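Local coordinates for protein MNMC2 (Aquifex aeolicus, PDB 3VYW) that methylates a modified wobble uridine of tRNA with S-adenosylmethionine as methyl donor, working without the oxidase domain to which such methyltransferases are usually fused, at residues A[99-104]-A[183-188]; A[130-135]-A[173-178]; A[177-182]-A[210-215]. All coordinates share one frame; numbering follows the deposited sequence.

Contact 1. Residues A[99-104]-A[183-188]; sequences RILDVG and ENFKAD. With SAM (S-adenosylmethionine), chain E.
Two backbone-centred bonds join Arg99 to Asp188. The peptide N of Arg99 donates to Asp188 OD2 over 3.1 Å in an almost straight line, 170° at the hydrogen, and it uses the anti lone pair of that oxygen. In the reverse direction Asp188 N gives a weak, bent bond to Arg99 O at 2.8 Å. Asp188 therefore offers both a main-chain donor and a short carboxylate to one residue of strand 97-103, and its CG lies beside its own backbone N (chi1 -68°), which carries the acid back along the chain to reach Arg99 N.

Beside this pair the aliphatic part of Arg99 runs past the ring of Phe185 in the opposite direction. Arg99 CB comes within 3.6 Å of Phe185 CZ and Arg99 CD within 3.7 Å of Phe185 CE1, while the guanidinium is turned 84° from the ring plane. Leu101 CG approaches the ring at its edge, 4.3 Å from Phe185 CE2. Next to it, Leu101 CB rests 3.8 Å from Ala187 CB, where a methyl is small enough to let the two backbones close up.

These residues start the pairing of two parallel neighbours, strands 97-103 and 187-192, at the centre of the Rossmann-like methyltransferase sheet; Arg99 and Leu101 continue it through backbone bonds to Ala189 and Phe191. At the other end of strand 97-103, Gly104 O accepts a hydrogen bond from the amino N of S-adenosylmethionine at 2.8 Å. Glycine suits that turn because its backbone angles would jam a CB against the preceding carbonyl.

Farther out, Arg99 NE forms a salt bridge with Glu128, Asp188 OD1 forms one with Arg95, and Lys186 NZ reaches Glu214 O.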
loop_
_atom_site.group_PDB
_atom_site.type_symbol
_atom_site.label_atom_id
_atom_site.label_comp_id
_atom_site.label_asym_id
_atom_site.label_seq_id
_atom_site.Cartn_x
_atom_site.Cartn_y
_atom_site.Cartn_z
ATOM N N ARG A 99 7.162 -13.845 -9.286
ATOM C CA ARG A 99 7.568 -13.200 -8.068
ATOM C C ARG A 99 6.686 -12.032 -7.655
ATOM O O ARG A 99 6.476 -11.125 -8.394
ATOM C CB ARG A 99 8.984 -12.707 -8.210
ATOM C CG ARG A 99 9.880 -13.654 -8.950
ATOM C CD ARG A 99 11.306 -13.449 -8.533
ATOM N NE ARG A 99 12.156 -14.554 -8.921
ATOM C CZ ARG A 99 12.306 -14.986 -10.159
ATOM N NH1 ARG A 99 11.653 -14.413 -11.137
ATOM N NH2 ARG A 99 13.105 -15.998 -10.411
ATOM N N ILE A 100 6.192 -12.073 -6.438
ATOM C CA ILE A 100 5.401 -10.995 -5.917
ATOM C C ILE A 100 6.023 -10.321 -4.729
ATOM O O ILE A 100 6.404 -10.950 -3.793
ATOM C CB ILE A 100 4.044 -11.490 -5.477
ATOM C CG1 ILE A 100 3.360 -12.184 -6.617
ATOM C CG2 ILE A 100 3.215 -10.342 -4.972
ATOM C CD1 ILE A 100 2.042 -12.761 -6.227
ATOM N N LEU A 101 6.083 -9.011 -4.781
ATOM C CA LEU A 101 6.508 -8.206 -3.674
ATOM C C LEU A 101 5.254 -7.716 -3.009
ATOM O O LEU A 101 4.486 -7.049 -3.593
ATOM C CB LEU A 101 7.306 -7.033 -4.203
ATOM C CG LEU A 101 8.545 -6.579 -3.490
ATOM C CD1 LEU A 101 8.624 -5.091 -3.336
ATOM C CD2 LEU A 101 8.606 -7.240 -2.161
ATOM N N ASP A 102 5.030 -8.089 -1.769
ATOM C CA ASP A 102 3.796 -7.739 -1.110
ATOM C C ASP A 102 3.999 -6.734 -0.023
ATOM O O ASP A 102 4.618 -7.018 0.938
ATOM C CB ASP A 102 3.193 -8.988 -0.520
ATOM C CG ASP A 102 1.783 -8.817 -0.145
ATOM O OD1 ASP A 102 1.075 -8.178 -0.897
ATOM O OD2 ASP A 102 1.358 -9.312 0.894
ATOM N N VAL A 103 3.427 -5.560 -0.166
ATOM C CA VAL A 103 3.588 -4.521 0.819
ATOM C C VAL A 103 2.428 -4.523 1.791
ATOM O O VAL A 103 1.394 -4.037 1.498
ATOM C CB VAL A 103 3.638 -3.168 0.122
ATOM C CG1 VAL A 103 3.569 -2.062 1.105
ATOM C CG2 VAL A 103 4.858 -3.017 -0.716
ATOM N N GLY A 104 2.631 -5.102 2.956
ATOM C CA GLY A 104 1.609 -5.263 3.964
ATOM C C GLY A 104 0.925 -6.596 3.926
ATOM O O GLY A 104 0.005 -6.780 3.210
ATOM N N GLU A 183 17.541 -8.402 -1.907
ATOM C CA GLU A 183 18.477 -8.244 -2.973
ATOM C C GLU A 183 18.228 -9.372 -3.926
ATOM O O GLU A 183 17.710 -10.390 -3.559
ATOM C CB GLU A 183 19.890 -8.294 -2.416
ATOM C CG GLU A 183 20.358 -6.970 -1.836
ATOM C CD GLU A 183 21.193 -7.107 -0.578
ATOM O OE1 GLU A 183 21.692 -8.204 -0.301
ATOM O OE2 GLU A 183 21.360 -6.110 0.136
ATOM N N ASN A 184 18.567 -9.172 -5.176
ATOM C CA ASN A 184 18.455 -10.215 -6.153
ATOM C C ASN A 184 17.035 -10.666 -6.385
ATOM O O ASN A 184 16.784 -11.787 -6.768
ATOM C CB ASN A 184 19.334 -11.385 -5.743
ATOM C CG ASN A 184 20.751 -10.961 -5.415
ATOM O OD1 ASN A 184 21.462 -10.439 -6.256
ATOM N ND2 ASN A 184 21.162 -11.189 -4.187
ATOM N N PHE A 185 16.100 -9.774 -6.162
ATOM C CA PHE A 185 14.710 -10.058 -6.416
ATOM C C PHE A 185 14.154 -8.983 -7.334
ATOM O O PHE A 185 14.153 -7.834 -6.983
ATOM C CB PHE A 185 14.005 -10.015 -5.065
ATOM C CG PHE A 185 12.619 -10.576 -5.053
ATOM C CD1 PHE A 185 12.414 -11.912 -5.054
ATOM C CD2 PHE A 185 11.546 -9.753 -4.968
ATOM C CE1 PHE A 185 11.162 -12.427 -5.016
ATOM C CE2 PHE A 185 10.285 -10.256 -4.933
ATOM C CZ PHE A 185 10.089 -11.597 -4.958
ATOM N N LYS A 186 13.684 -9.341 -8.510
ATOM C CA LYS A 186 12.921 -8.397 -9.303
ATOM C C LYS A 186 11.501 -8.907 -9.475
ATOM O O LYS A 186 11.261 -9.843 -10.200
ATOM C CB LYS A 186 13.550 -8.200 -10.669
ATOM C CG LYS A 186 14.972 -7.705 -10.661
ATOM C CD LYS A 186 15.065 -6.316 -10.083
ATOM C CE LYS A 186 16.148 -5.510 -10.766
ATOM N NZ LYS A 186 16.805 -4.520 -9.866
ATOM N N ALA A 187 10.567 -8.276 -8.793
ATOM C CA ALA A 187 9.196 -8.730 -8.776
ATOM C C ALA A 187 8.436 -8.562 -10.057
ATOM O O ALA A 187 8.583 -7.599 -10.734
ATOM C CB ALA A 187 8.455 -8.067 -7.646
ATOM N N ASP A 188 7.655 -9.558 -10.404
ATOM C CA ASP A 188 6.636 -9.442 -11.419
ATOM C C ASP A 188 5.473 -8.554 -11.057
ATOM O O ASP A 188 4.928 -7.905 -11.891
ATOM C CB ASP A 188 6.171 -10.805 -11.862
ATOM C CG ASP A 188 7.219 -11.522 -12.581
ATOM O OD1 ASP A 188 7.600 -11.060 -13.647
ATOM O OD2 ASP A 188 7.697 -12.536 -12.089
HETATM N N SAM E . -2.695 -6.695 2.327
HETATM C CA SAM E . -3.521 -7.069 3.413
HETATM C C SAM E . -4.390 -8.130 2.859
HETATM O O SAM E . -5.097 -8.825 3.545
HETATM O OXT SAM E . -4.346 -8.328 1.681
HETATM C CB SAM E . -4.146 -5.780 3.898
HETATM C CG SAM E . -3.086 -5.059 4.739
HETATM S SD SAM E . -3.480 -3.601 5.383
HETATM C CE SAM E . -4.141 -2.680 4.213
HETATM C "C5'" SAM E . -2.132 -2.781 5.891
HETATM C "C4'" SAM E . -1.007 -3.619 6.513
HETATM O "O4'" SAM E . 0.212 -2.907 6.432
HETATM C "C3'" SAM E . -1.182 -3.910 7.988
HETATM O "O3'" SAM E . -0.806 -5.243 8.258
HETATM C "C2'" SAM E . -0.194 -3.000 8.663
HETATM O "O2'" SAM E . 0.248 -3.558 9.869
HETATM C "C1'" SAM E . 0.909 -2.945 7.660
HETATM N N9 SAM E . 1.852 -1.819 7.832
HETATM C C8 SAM E . 1.575 -0.551 8.026
HETATM N N7 SAM E . 2.664 0.186 8.119
HETATM C C5 SAM E . 3.683 -0.610 7.987
HETATM C C6 SAM E . 5.133 -0.471 7.984
HETATM N N6 SAM E . 5.732 0.694 8.153
HETATM N N1 SAM E . 5.845 -1.548 7.814
HETATM C C2 SAM E . 5.296 -2.712 7.635
HETATM N N3 SAM E . 4.012 -2.903 7.639
HETATM C C4 SAM E . 3.152 -1.920 7.807
#

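Contact 2. Residues A[130-135]-A[173-178]. With SAM (S-adenosylmethionine), chain E.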
loop_
_atom_site.group_PDB
_atom_site.type_symbol
_atom_site.label_atom_id
_atom_site.label_comp_id
_atom_site.label_asym_id
_atom_site.label_seq_id
_atom_site.Cartn_x
_atom_site.Cartn_y
_atom_site.Cartn_z
ATOM N N ILE A 130 7.634 -12.268 -1.170
ATOM C CA ILE A 130 8.189 -11.555 -0.049
ATOM C C ILE A 130 7.209 -10.521 0.439
ATOM O O ILE A 130 6.750 -9.705 -0.291
ATOM C CB ILE A 130 9.468 -10.850 -0.448
ATOM C CG1 ILE A 130 10.482 -11.877 -0.891
ATOM C CG2 ILE A 130 9.984 -10.021 0.694
ATOM C CD1 ILE A 130 11.815 -11.303 -1.242
ATOM N N SER A 131 6.916 -10.556 1.715
ATOM C CA SER A 131 5.961 -9.648 2.282
ATOM C C SER A 131 6.503 -8.904 3.459
ATOM O O SER A 131 7.478 -9.273 4.005
ATOM C CB SER A 131 4.716 -10.377 2.664
ATOM O OG SER A 131 3.738 -9.437 2.922
ATOM N N PHE A 132 5.883 -7.805 3.809
ATOM C CA PHE A 132 6.369 -6.942 4.844
ATOM C C PHE A 132 5.250 -6.767 5.802
ATOM O O PHE A 132 4.172 -6.535 5.413
ATOM C CB PHE A 132 6.747 -5.595 4.250
ATOM C CG PHE A 132 7.907 -5.654 3.314
ATOM C CD1 PHE A 132 7.721 -5.637 1.963
ATOM C CD2 PHE A 132 9.176 -5.741 3.794
ATOM C CE1 PHE A 132 8.786 -5.721 1.110
ATOM C CE2 PHE A 132 10.241 -5.810 2.948
ATOM C CZ PHE A 132 10.048 -5.807 1.605
ATOM N N GLU A 133 5.478 -6.957 7.070
ATOM C CA GLU A 133 4.421 -6.764 8.017
ATOM C C GLU A 133 4.986 -6.357 9.338
ATOM O O GLU A 133 5.691 -7.103 9.924
ATOM C CB GLU A 133 3.654 -8.061 8.164
ATOM C CG GLU A 133 2.428 -8.012 9.032
ATOM C CD GLU A 133 1.607 -6.759 8.907
ATOM O OE1 GLU A 133 1.502 -6.026 9.862
ATOM O OE2 GLU A 133 1.012 -6.529 7.880
ATOM N N LYS A 134 4.720 -5.146 9.769
ATOM C CA LYS A 134 5.073 -4.696 11.096
ATOM C C LYS A 134 4.288 -5.234 12.263
ATOM O O LYS A 134 4.794 -5.284 13.347
ATOM C CB LYS A 134 5.240 -3.195 11.171
ATOM C CG LYS A 134 4.010 -2.380 11.460
ATOM C CD LYS A 134 4.353 -0.935 11.254
ATOM C CE LYS A 134 3.521 -0.021 12.091
ATOM N NZ LYS A 134 4.288 1.209 12.303
ATOM N N GLU A 135 3.040 -5.594 12.034
ATOM C CA GLU A 135 2.156 -6.093 13.059
ATOM C C GLU A 135 1.436 -7.346 12.628
ATOM O O GLU A 135 0.278 -7.301 12.342
ATOM C CB GLU A 135 1.130 -5.038 13.416
ATOM C CG GLU A 135 0.109 -5.453 14.461
ATOM C CD GLU A 135 -0.897 -4.373 14.798
ATOM O OE1 GLU A 135 -1.846 -4.659 15.503
ATOM O OE2 GLU A 135 -0.746 -3.230 14.391
ATOM N N GLY A 173 8.610 -6.384 11.204
ATOM C CA GLY A 173 9.160 -5.062 11.343
ATOM C C GLY A 173 8.737 -4.115 10.261
ATOM O O GLY A 173 8.033 -4.489 9.373
ATOM N N ASP A 174 9.209 -2.889 10.352
ATOM C CA ASP A 174 8.975 -1.821 9.395
ATOM C C ASP A 174 9.542 -2.142 8.054
ATOM O O ASP A 174 10.656 -2.531 7.943
ATOM C CB ASP A 174 9.715 -0.583 9.897
ATOM C CG ASP A 174 9.188 0.698 9.329
ATOM O OD1 ASP A 174 8.687 0.727 8.219
ATOM O OD2 ASP A 174 9.290 1.703 10.007
ATOM N N ALA A 175 8.758 -1.933 7.027
ATOM C CA ALA A 175 9.176 -2.225 5.684
ATOM C C ALA A 175 10.330 -1.393 5.260
ATOM O O ALA A 175 11.131 -1.832 4.499
ATOM C CB ALA A 175 8.028 -2.071 4.730
ATOM N N ARG A 176 10.391 -0.178 5.752
ATOM C CA ARG A 176 11.443 0.721 5.419
ATOM C C ARG A 176 12.767 0.164 5.863
ATOM O O ARG A 176 13.748 0.325 5.200
ATOM C CB ARG A 176 11.217 2.028 6.131
ATOM C CG ARG A 176 10.168 2.916 5.530
ATOM C CD ARG A 176 10.072 4.214 6.282
ATOM N NE ARG A 176 9.646 3.978 7.627
ATOM C CZ ARG A 176 9.561 4.884 8.572
ATOM N NH1 ARG A 176 9.834 6.125 8.338
ATOM N NH2 ARG A 176 9.164 4.537 9.754
ATOM N N LYS A 177 12.823 -0.419 7.042
ATOM C CA LYS A 177 14.003 -1.145 7.434
ATOM C C LYS A 177 14.239 -2.449 6.732
ATOM O O LYS A 177 15.297 -2.694 6.238
ATOM C CB LYS A 177 13.954 -1.423 8.903
ATOM C CG LYS A 177 14.722 -0.426 9.707
ATOM C CD LYS A 177 14.216 -0.381 11.117
ATOM C CE LYS A 177 14.115 1.063 11.476
ATOM N NZ LYS A 177 14.199 1.837 10.210
ATOM N N ARG A 178 13.242 -3.304 6.717
ATOM C CA ARG A 178 13.399 -4.635 6.170
ATOM C C ARG A 178 13.680 -4.702 4.685
ATOM O O ARG A 178 14.214 -5.657 4.220
ATOM C CB ARG A 178 12.234 -5.533 6.518
ATOM C CG ARG A 178 11.984 -5.757 7.989
ATOM C CD ARG A 178 13.227 -6.010 8.804
ATOM N NE ARG A 178 13.852 -7.276 8.514
ATOM C CZ ARG A 178 13.382 -8.443 8.879
ATOM N NH1 ARG A 178 12.281 -8.529 9.574
ATOM N NH2 ARG A 178 14.018 -9.524 8.563
HETATM N N SAM E . -2.695 -6.695 2.327
HETATM C CA SAM E . -3.521 -7.069 3.413
HETATM C C SAM E . -4.390 -8.130 2.859
HETATM O O SAM E . -5.097 -8.825 3.545
HETATM O OXT SAM E . -4.346 -8.328 1.681
HETATM C CB SAM E . -4.146 -5.780 3.898
HETATM C CG SAM E . -3.086 -5.059 4.739
HETATM S SD SAM E . -3.480 -3.601 5.383
HETATM C CE SAM E . -4.141 -2.680 4.213
HETATM C "C5'" SAM E . -2.132 -2.781 5.891
HETATM C "C4'" SAM E . -1.007 -3.619 6.513
HETATM O "O4'" SAM E . 0.212 -2.907 6.432
HETATM C "C3'" SAM E . -1.182 -3.910 7.988
HETATM O "O3'" SAM E . -0.806 -5.243 8.258
HETATM C "C2'" SAM E . -0.194 -3.000 8.663
HETATM O "O2'" SAM E . 0.248 -3.558 9.869
HETATM C "C1'" SAM E . 0.909 -2.945 7.660
HETATM N N9 SAM E . 1.852 -1.819 7.832
HETATM C C8 SAM E . 1.575 -0.551 8.026
HETATM N N7 SAM E . 2.664 0.186 8.119
HETATM C C5 SAM E . 3.683 -0.610 7.987
HETATM C C6 SAM E . 5.133 -0.471 7.984
HETATM N N6 SAM E . 5.732 0.694 8.153
HETATM N N1 SAM E . 5.845 -1.548 7.814
HETATM C C2 SAM E . 5.296 -2.712 7.635
HETATM N N3 SAM E . 4.012 -2.903 7.639
HETATM C C4 SAM E . 3.152 -1.920 7.807
HETATM O O HOH W 1 8.421 -5.599 7.237
#
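Phe132 directs its side chain at the 173-178 segment: its CB lies 3.8 Å from Ala175 CB, and Arg178 C sits at the edge of the ring, with Arg178 CB 4.1 Å from Phe132 CE2. Alanine leaves the flat ring room between strand and helix. The Arg178 guanidinium leads away to Leu172 O. The backbones meet in a weak bond from Gly173 N to Glu133 O, 3.3 Å; the backbone angles at Gly173 would jam a CB against the preceding carbonyl.

Lys134 instead lies along the adenine. With CG in the crowded position between backbone N and carbonyl carbon (chi1 88°) and the chain extended beyond it, the methylenes pass close to the base, Lys134 CD lying 3.4 Å from C5 of S-adenosylmethionine.

Glu133 turns its side chain from the 173-178 segment toward the ribose. Its chain bends at chi2, so that Glu133 OE1 accepts a hydrogen bond from O2' of the cofactor at 2.8 Å. The same OE1 receives Glu135 N through its anti lone pair, and OE2 receives Gly106 N; these bonds fix the carboxylate's rotation.

Asp174 and Ala175 read the Watson-Crick edge of adenine: N6 of the cofactor donates to Asp174 OD1 at 175°, and Ala175 N donates to cofactor N1 over 3.0 Å. Asp174 also N-caps helix 175-178, accepting Arg176 N from above its carboxylate plane, while its OD2 makes a salt bridge with Arg176 NH2. The guanidinium and the helix N-terminus probably both favour the charged form of Asp174.

An acid at the end of the second parallel strand, holding the ribose, and an acid plus peptide N-H beyond a later strand, recognising adenine, are hallmarks of the cofactor site of Rossmann-fold methyltransferases.

Contact 3. Residues A[177-182]-A[210-215]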
loop_
_atom_site.group_PDB
_atom_site.type_symbol
_atom_site.label_atom_id
_atom_site.label_comp_id
_atom_site.label_asym_id
_atom_site.label_seq_id
_atom_site.Cartn_x
_atom_site.Cartn_y
_atom_site.Cartn_z
ATOM N N LYS A 177 12.823 -0.419 7.042
ATOM C CA LYS A 177 14.003 -1.145 7.434
ATOM C C LYS A 177 14.239 -2.449 6.732
ATOM O O LYS A 177 15.297 -2.694 6.238
ATOM C CB LYS A 177 13.954 -1.423 8.903
ATOM C CG LYS A 177 14.722 -0.426 9.707
ATOM C CD LYS A 177 14.216 -0.381 11.117
ATOM C CE LYS A 177 14.115 1.063 11.476
ATOM N NZ LYS A 177 14.199 1.837 10.210
ATOM N N ARG A 178 13.242 -3.304 6.717
ATOM C CA ARG A 178 13.399 -4.635 6.170
ATOM C C ARG A 178 13.680 -4.702 4.685
ATOM O O ARG A 178 14.214 -5.657 4.220
ATOM C CB ARG A 178 12.234 -5.533 6.518
ATOM C CG ARG A 178 11.984 -5.757 7.989
ATOM C CD ARG A 178 13.227 -6.010 8.804
ATOM N NE ARG A 178 13.852 -7.276 8.514
ATOM C CZ ARG A 178 13.382 -8.443 8.879
ATOM N NH1 ARG A 178 12.281 -8.529 9.574
ATOM N NH2 ARG A 178 14.018 -9.524 8.563
ATOM N N ILE A 179 13.274 -3.706 3.935
ATOM C CA ILE A 179 13.394 -3.786 2.506
ATOM C C ILE A 179 14.809 -3.832 1.988
ATOM O O ILE A 179 15.092 -4.490 1.031
ATOM C CB ILE A 179 12.533 -2.768 1.774
ATOM C CG1 ILE A 179 12.513 -3.107 0.302
ATOM C CG2 ILE A 179 13.007 -1.366 2.044
ATOM C CD1 ILE A 179 11.667 -2.201 -0.524
ATOM N N LYS A 180 15.708 -3.174 2.677
ATOM C CA LYS A 180 17.057 -3.081 2.221
ATOM C C LYS A 180 17.674 -4.455 2.112
ATOM O O LYS A 180 18.540 -4.672 1.286
ATOM C CB LYS A 180 17.878 -2.173 3.115
ATOM C CG LYS A 180 17.179 -0.898 3.522
ATOM C CD LYS A 180 17.813 0.337 2.950
ATOM C CE LYS A 180 17.365 1.536 3.751
ATOM N NZ LYS A 180 18.118 2.782 3.470
ATOM N N GLU A 181 17.207 -5.386 2.921
ATOM C CA GLU A 181 17.670 -6.750 2.856
ATOM C C GLU A 181 17.331 -7.473 1.590
ATOM O O GLU A 181 17.949 -8.457 1.280
ATOM C CB GLU A 181 17.151 -7.566 4.002
ATOM C CG GLU A 181 17.477 -7.004 5.345
ATOM C CD GLU A 181 16.667 -7.657 6.412
ATOM O OE1 GLU A 181 16.579 -7.120 7.509
ATOM O OE2 GLU A 181 16.119 -8.714 6.138
ATOM N N VAL A 182 16.328 -7.029 0.866
ATOM C CA VAL A 182 15.941 -7.809 -0.270
ATOM C C VAL A 182 16.773 -7.428 -1.448
ATOM O O VAL A 182 16.740 -6.318 -1.913
ATOM C CB VAL A 182 14.483 -7.629 -0.623
ATOM C CG1 VAL A 182 14.192 -8.312 -1.924
ATOM C CG2 VAL A 182 13.603 -8.165 0.472
ATOM N N SER A 210 11.097 4.394 -4.215
ATOM C CA SER A 210 12.353 4.225 -4.879
ATOM C C SER A 210 12.983 2.915 -4.527
ATOM O O SER A 210 13.577 2.275 -5.356
ATOM C CB SER A 210 13.286 5.342 -4.452
ATOM O OG SER A 210 14.233 5.633 -5.429
ATOM N N LEU A 211 12.904 2.550 -3.269
ATOM C CA LEU A 211 13.394 1.279 -2.837
ATOM C C LEU A 211 12.599 0.159 -3.442
ATOM O O LEU A 211 13.107 -0.867 -3.727
ATOM C CB LEU A 211 13.429 1.195 -1.335
ATOM C CG LEU A 211 14.309 2.208 -0.653
ATOM C CD1 LEU A 211 14.019 2.160 0.812
ATOM C CD2 LEU A 211 15.761 1.912 -0.875
ATOM N N ILE A 212 11.320 0.374 -3.593
ATOM C CA ILE A 212 10.449 -0.561 -4.236
ATOM C C ILE A 212 10.811 -0.715 -5.663
ATOM O O ILE A 212 10.647 -1.742 -6.200
ATOM C CB ILE A 212 8.986 -0.149 -4.145
ATOM C CG1 ILE A 212 8.506 -0.246 -2.724
ATOM C CG2 ILE A 212 8.132 -1.040 -5.007
ATOM C CD1 ILE A 212 7.736 -1.501 -2.456
ATOM N N LYS A 213 11.247 0.358 -6.276
ATOM C CA LYS A 213 11.578 0.394 -7.682
ATOM C C LYS A 213 12.736 -0.515 -8.010
ATOM O O LYS A 213 12.756 -1.142 -9.015
ATOM C CB LYS A 213 11.890 1.817 -8.094
ATOM C CG LYS A 213 11.849 2.082 -9.577
ATOM C CD LYS A 213 13.022 2.918 -10.025
ATOM C CE LYS A 213 12.849 3.373 -11.442
ATOM N NZ LYS A 213 13.533 4.652 -11.714
ATOM N N GLU A 214 13.699 -0.570 -7.121
ATOM C CA GLU A 214 14.866 -1.352 -7.314
ATOM C C GLU A 214 14.482 -2.798 -7.353
ATOM O O GLU A 214 15.212 -3.627 -7.805
ATOM C CB GLU A 214 15.851 -1.109 -6.202
ATOM C CG GLU A 214 16.558 0.208 -6.270
ATOM C CD GLU A 214 17.101 0.612 -4.929
ATOM O OE1 GLU A 214 17.343 1.805 -4.694
ATOM O OE2 GLU A 214 17.294 -0.269 -4.095
ATOM N N ARG A 215 13.312 -3.097 -6.854
ATOM C CA ARG A 215 12.915 -4.451 -6.654
ATOM C C ARG A 215 11.837 -4.920 -7.573
ATOM O O ARG A 215 11.220 -5.908 -7.333
ATOM C CB ARG A 215 12.544 -4.645 -5.214
ATOM C CG ARG A 215 13.678 -5.209 -4.409
ATOM C CD ARG A 215 13.779 -4.650 -3.022
ATOM N NE ARG A 215 14.691 -3.549 -2.977
ATOM C CZ ARG A 215 15.578 -3.378 -2.035
ATOM N NH1 ARG A 215 15.679 -4.255 -1.079
ATOM N NH2 ARG A 215 16.366 -2.343 -2.058
#
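The guanidinium of Arg215 is the flat group on which the two segments meet. Ile179 CG1 rests over one face, 3.4 Å above the plane and offset toward the rim, and Val182 O lies over the opposite face. Around the edge, near the plane, are the backbone of Lys180, Val182 CB and Glu214 OE2. Glu214 OE2 takes Arg215 NH2 in a salt bridge of 3.1 Å, lying 12° out of the guanidinium plane, and Arg215 NE makes a weak bond back to Leu211 O. These two bonds come from Arg215's own segment and restrain the rotation of the group. Bends at chi2 and chi3 fold the chain over, leaving its methylenes against Val182, with Arg215 CD 3.8 Å from Val182 CG1. Arginine suits the place because one residue supplies both a long apolar stem for Val182 and a flat end that pairs with Glu214.

The segments take in the ends of helices 175-178 and 206-213, which lie on one side of the central sheet in this Rossmann-like fold and are separated along the chain by strand 187-192. The side chain of Ile179 is directed toward the 210-215 segment. Its CG1 is anti to the backbone N (chi1 -169°), sending Ile179 CD1 to the backbone of helix 206-213, 3.8 Å from Leu211 O. The Ile179 CG2 branch meets Leu211 CD1 at 3.9 Å, the two side chains crossing obliquely; beta-branched Ile179 thus meets Leu211 with both branches, while CG1 also lies over Arg215.

On the outer side, Lys180 and Leu211 both touch Leu288. Toward the sheet, Val182 packs on Ile130, and Ile212 on Leu101 and Val103. Arg178 NE meets Glu181 OE1 at 2.9 Å in a salt bridge within the 177-182 segment, away from the 210-215 segment.

How the contacts relate
Contacts 1 and 2 reach the same central sheet through adjacent strands 97-103 and 126-133, and both touch S-adenosylmethionine; contact 3 lies among the helical segments on one side of that sheet. Contact 1 is the most buried and depends on backbone pairing with an apolar fringe. Contact 2, partly buried, is richest in polar groups because it frames adenine and ribose. Contact 3, also partly buried, relies on aliphatic packing and one arginine. Leu101 of contact 1 meets Phe132 of contact 2, whose ring in turn meets Ile179 of contact 3. Contacts 2 and 3 share Lys177 and Arg178, while Ala187 N probably bonds Arg215 O between contacts 1 and 3.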